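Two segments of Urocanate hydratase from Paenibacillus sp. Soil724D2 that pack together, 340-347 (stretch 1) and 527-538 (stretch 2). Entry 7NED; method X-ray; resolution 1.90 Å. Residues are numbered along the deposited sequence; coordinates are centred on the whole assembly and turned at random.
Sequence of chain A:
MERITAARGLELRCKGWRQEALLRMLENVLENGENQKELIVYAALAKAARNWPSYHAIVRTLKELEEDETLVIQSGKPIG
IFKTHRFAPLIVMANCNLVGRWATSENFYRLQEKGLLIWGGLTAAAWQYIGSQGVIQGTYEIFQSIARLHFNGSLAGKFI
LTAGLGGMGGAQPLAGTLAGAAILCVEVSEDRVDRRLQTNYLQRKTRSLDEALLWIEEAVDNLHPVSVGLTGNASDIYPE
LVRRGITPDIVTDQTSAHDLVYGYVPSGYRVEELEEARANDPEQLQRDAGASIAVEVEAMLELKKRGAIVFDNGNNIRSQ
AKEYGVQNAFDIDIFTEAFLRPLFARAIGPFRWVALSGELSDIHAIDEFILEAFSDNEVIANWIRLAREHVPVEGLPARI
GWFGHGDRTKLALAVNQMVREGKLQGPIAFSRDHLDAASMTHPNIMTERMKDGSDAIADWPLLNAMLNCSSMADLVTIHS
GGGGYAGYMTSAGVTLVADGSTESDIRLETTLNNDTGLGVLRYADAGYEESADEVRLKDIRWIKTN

Stretch 1 340-347: LRPLFARA
Stretch 2 527-538: GYEESADEVRLK

Stretch 1 enters as a helix, kinked at Pro342, whose N carries no hydrogen to donate, and at Leu343, whose N makes no i-4 bond but reaches Leu340 O at 2.8 Å, and closes in a type I turn from Phe344 to Ala347 (Ala347 N to Phe344 O, 2.8 Å; Ala347 phi/psi 60/27). Stretch 2 is helical from Glu529 to Lys538, and 474 Å² is buried between them. The register is set by Ala345 and Ser531, whose CA atoms lie 5.2 Å apart.

Gly527, at phi/psi 102/12, ends a preceding helix in a Schellman motif; a side chain there would jam against the preceding carbonyl. Tyr528 (-79/128; chi1 -75°, chi2 -84°) is the N-cap residue, and its O accepts from Ala532 N at 3.2 Å. Its OH lies 3.4 Å from Arg341 NH1, and one water joins the two, 2.7 Å from Tyr528 OH and 2.8 Å from Arg341 NH1, accepting from the latter. Arg341 reaches this site with chi1 to chi3 t, t, m. Glu530 (chi1 m) points CA-to-CB toward stretch 1, placing its CB 4.0 Å from Ala345 CB.

Ser531, chi1 m, donates from OG to Ala345 O at 2.7 Å, so a side-chain hydroxyl serves the backbone carbonyl of Ala345. Asp533 (chi1 t) and Glu534 (t, p) share the guanidinium of Arg346, extended as m, t, t with chi4 -99°. Arg346 NH1 lies 2.9 Å from both Asp533 OD1 and Glu534 OE2, with N-H...acceptor angles of 152° and 158°; Arg346 NH2 adds a 3.1 Å bond to Asp533 OD1. Asp533 OD1 and Glu534 OE2 lie at the guanidinium edge, near its plane, where the N-H hydrogens point, so these salt bridges are also hydrogen bonds, while Glu530 O lies over one face, 3.6 Å from Arg346 NH1. The remaining oxygens are also engaged: Asp533 OD2 accepts from Arg536 NH2 (3.1 Å), and Glu534 OE1 from Lys538 NZ (2.8 Å). Leu537 CD1 approaches Arg346 NH1 at 3.8 Å.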

# COMPACT_ATOMS: atom_id res chain seq x y z
N LEU A 340 12.59 17.55 -13.89
CA LEU A 340 12.94 16.17 -14.23
C LEU A 340 11.78 15.35 -14.79
O LEU A 340 12.01 14.26 -15.31
CB LEU A 340 13.52 15.44 -13.00
CG LEU A 340 14.82 16.02 -12.41
CD1 LEU A 340 15.30 15.10 -11.31
CD2 LEU A 340 15.85 16.23 -13.48
N ARG A 341 10.55 15.85 -14.76
CA ARG A 341 9.44 15.02 -15.19
C ARG A 341 9.56 14.53 -16.63
O ARG A 341 9.10 13.41 -16.91
CB ARG A 341 8.12 15.75 -14.96
CG ARG A 341 6.86 14.82 -15.19
CD ARG A 341 5.60 15.44 -14.61
NE ARG A 341 5.61 15.42 -13.15
CZ ARG A 341 4.87 16.20 -12.37
NH1 ARG A 341 4.02 17.07 -12.93
NH2 ARG A 341 4.91 16.04 -11.05
N PRO A 342 10.17 15.26 -17.58
CA PRO A 342 10.33 14.67 -18.91
C PRO A 342 11.16 13.40 -18.89
O PRO A 342 10.94 12.52 -19.73
CB PRO A 342 11.02 15.79 -19.71
CG PRO A 342 10.50 17.02 -19.06
CD PRO A 342 10.48 16.70 -17.59
N LEU A 343 12.10 13.26 -17.94
CA LEU A 343 12.82 12.00 -17.81
C LEU A 343 11.91 10.92 -17.21
O LEU A 343 11.82 9.79 -17.73
CB LEU A 343 14.03 12.22 -16.92
CG LEU A 343 15.07 13.23 -17.47
CD1 LEU A 343 16.18 13.44 -16.48
CD2 LEU A 343 15.62 12.71 -18.80
N PHE A 344 11.25 11.23 -16.10
CA PHE A 344 10.36 10.26 -15.49
C PHE A 344 9.31 9.76 -16.48
O PHE A 344 8.92 8.59 -16.43
CB PHE A 344 9.66 10.89 -14.27
CG PHE A 344 10.62 11.34 -13.18
CD1 PHE A 344 11.78 10.63 -12.93
CD2 PHE A 344 10.34 12.45 -12.41
CE1 PHE A 344 12.65 11.03 -11.91
CE2 PHE A 344 11.20 12.85 -11.38
CZ PHE A 344 12.37 12.14 -11.16
N ALA A 345 8.88 10.62 -17.40
CA ALA A 345 7.84 10.24 -18.34
C ALA A 345 8.29 9.14 -19.29
O ALA A 345 7.44 8.44 -19.85
CB ALA A 345 7.38 11.47 -19.12
N ARG A 346 9.59 8.93 -19.43
CA ARG A 346 10.12 7.80 -20.19
C ARG A 346 10.72 6.76 -19.27
O ARG A 346 11.45 5.86 -19.75
CB ARG A 346 11.16 8.26 -21.22
CG ARG A 346 10.65 9.25 -22.25
CD ARG A 346 11.67 9.48 -23.41
NE ARG A 346 11.13 10.47 -24.35
CZ ARG A 346 10.52 10.19 -25.50
NH1 ARG A 346 10.40 8.94 -25.92
NH2 ARG A 346 10.05 11.18 -26.26
N ALA A 347 10.47 6.87 -17.97
CA ALA A 347 11.02 5.98 -16.96
C ALA A 347 12.54 6.01 -16.96
O ALA A 347 13.19 5.03 -16.59
CB ALA A 347 10.51 4.53 -17.13
N GLY A 527 -1.38 11.22 -19.54
CA GLY A 527 -1.51 12.04 -20.73
C GLY A 527 -0.22 12.63 -21.24
O GLY A 527 -0.27 13.53 -22.09
N TYR A 528 0.93 12.18 -20.74
CA TYR A 528 2.21 12.78 -21.14
C TYR A 528 2.62 12.25 -22.50
O TYR A 528 2.65 11.04 -22.73
CB TYR A 528 3.31 12.52 -20.11
CG TYR A 528 3.10 13.39 -18.91
CD1 TYR A 528 3.57 14.70 -18.89
CD2 TYR A 528 2.37 12.93 -17.82
CE1 TYR A 528 3.33 15.52 -17.82
CE2 TYR A 528 2.13 13.74 -16.74
CZ TYR A 528 2.60 15.04 -16.74
OH TYR A 528 2.36 15.84 -15.66
N GLU A 529 2.91 13.17 -23.42
CA GLU A 529 3.21 12.78 -24.79
C GLU A 529 4.56 12.08 -24.91
O GLU A 529 4.73 11.21 -25.78
CB GLU A 529 3.13 14.04 -25.65
CG GLU A 529 3.04 13.80 -27.10
CD GLU A 529 2.06 12.71 -27.45
OE1 GLU A 529 2.34 12.06 -28.46
OE2 GLU A 529 1.03 12.54 -26.74
N GLU A 530 5.54 12.43 -24.06
CA GLU A 530 6.80 11.69 -24.05
C GLU A 530 6.56 10.21 -23.77
O GLU A 530 7.22 9.34 -24.34
CB GLU A 530 7.76 12.27 -23.00
CG GLU A 530 8.02 13.78 -23.08
CD GLU A 530 7.08 14.70 -22.25
OE1 GLU A 530 5.84 14.39 -22.03
OE2 GLU A 530 7.60 15.76 -21.80
N SER A 531 5.63 9.92 -22.88
CA SER A 531 5.27 8.54 -22.54
C SER A 531 4.62 7.83 -23.72
O SER A 531 4.93 6.68 -24.04
CB SER A 531 4.30 8.59 -21.39
OG SER A 531 4.91 9.18 -20.29
N ALA A 532 3.68 8.50 -24.37
CA ALA A 532 3.03 7.88 -25.52
C ALA A 532 4.05 7.61 -26.62
O ALA A 532 4.00 6.57 -27.29
CB ALA A 532 1.87 8.76 -25.99
N ASP A 533 5.02 8.53 -26.78
CA ASP A 533 6.10 8.26 -27.72
C ASP A 533 6.93 7.06 -27.28
O ASP A 533 7.27 6.20 -28.10
CB ASP A 533 6.98 9.51 -27.83
CG ASP A 533 8.02 9.37 -28.90
OD1 ASP A 533 9.22 9.30 -28.55
OD2 ASP A 533 7.63 9.33 -30.08
N GLU A 534 7.28 7.00 -26.00
CA GLU A 534 8.07 5.88 -25.52
C GLU A 534 7.33 4.57 -25.71
O GLU A 534 7.95 3.57 -26.09
CB GLU A 534 8.43 6.06 -24.04
CG GLU A 534 9.49 5.07 -23.53
CD GLU A 534 10.92 5.30 -24.11
OE1 GLU A 534 11.80 4.44 -23.83
OE2 GLU A 534 11.17 6.31 -24.83
N VAL A 535 6.01 4.54 -25.45
CA VAL A 535 5.25 3.31 -25.68
C VAL A 535 5.43 2.84 -27.12
O VAL A 535 5.69 1.66 -27.39
CB VAL A 535 3.76 3.53 -25.36
CG1 VAL A 535 2.92 2.42 -26.00
CG2 VAL A 535 3.57 3.63 -23.84
N ARG A 536 5.25 3.74 -28.08
CA ARG A 536 5.38 3.32 -29.47
C ARG A 536 6.82 2.89 -29.76
O ARG A 536 7.06 1.87 -30.43
CB ARG A 536 4.93 4.43 -30.40
CG ARG A 536 5.56 4.28 -31.79
CD ARG A 536 5.48 5.54 -32.60
NE ARG A 536 6.51 6.56 -32.30
CZ ARG A 536 7.75 6.59 -32.80
NH1 ARG A 536 8.18 5.62 -33.62
NH2 ARG A 536 8.56 7.58 -32.49
N LEU A 537 7.80 3.65 -29.26
CA LEU A 537 9.19 3.31 -29.56
C LEU A 537 9.56 1.92 -29.05
O LEU A 537 10.37 1.23 -29.68
CB LEU A 537 10.15 4.34 -28.94
CG LEU A 537 10.28 5.66 -29.70
CD1 LEU A 537 11.09 6.65 -28.90
CD2 LEU A 537 10.92 5.41 -31.08
N LYS A 538 9.02 1.50 -27.90
CA LYS A 538 9.49 0.30 -27.20
C LYS A 538 8.45 -0.81 -27.16
O LYS A 538 8.66 -1.82 -26.50
CB LYS A 538 9.93 0.64 -25.78
CG LYS A 538 10.90 1.80 -25.67
CD LYS A 538 12.31 1.39 -26.14
CE LYS A 538 13.25 2.59 -26.23
NZ LYS A 538 13.83 2.91 -24.93
O HOH W 1 3.65 18.18 -15.52
O HOH W 2 13.02 5.27 -21.67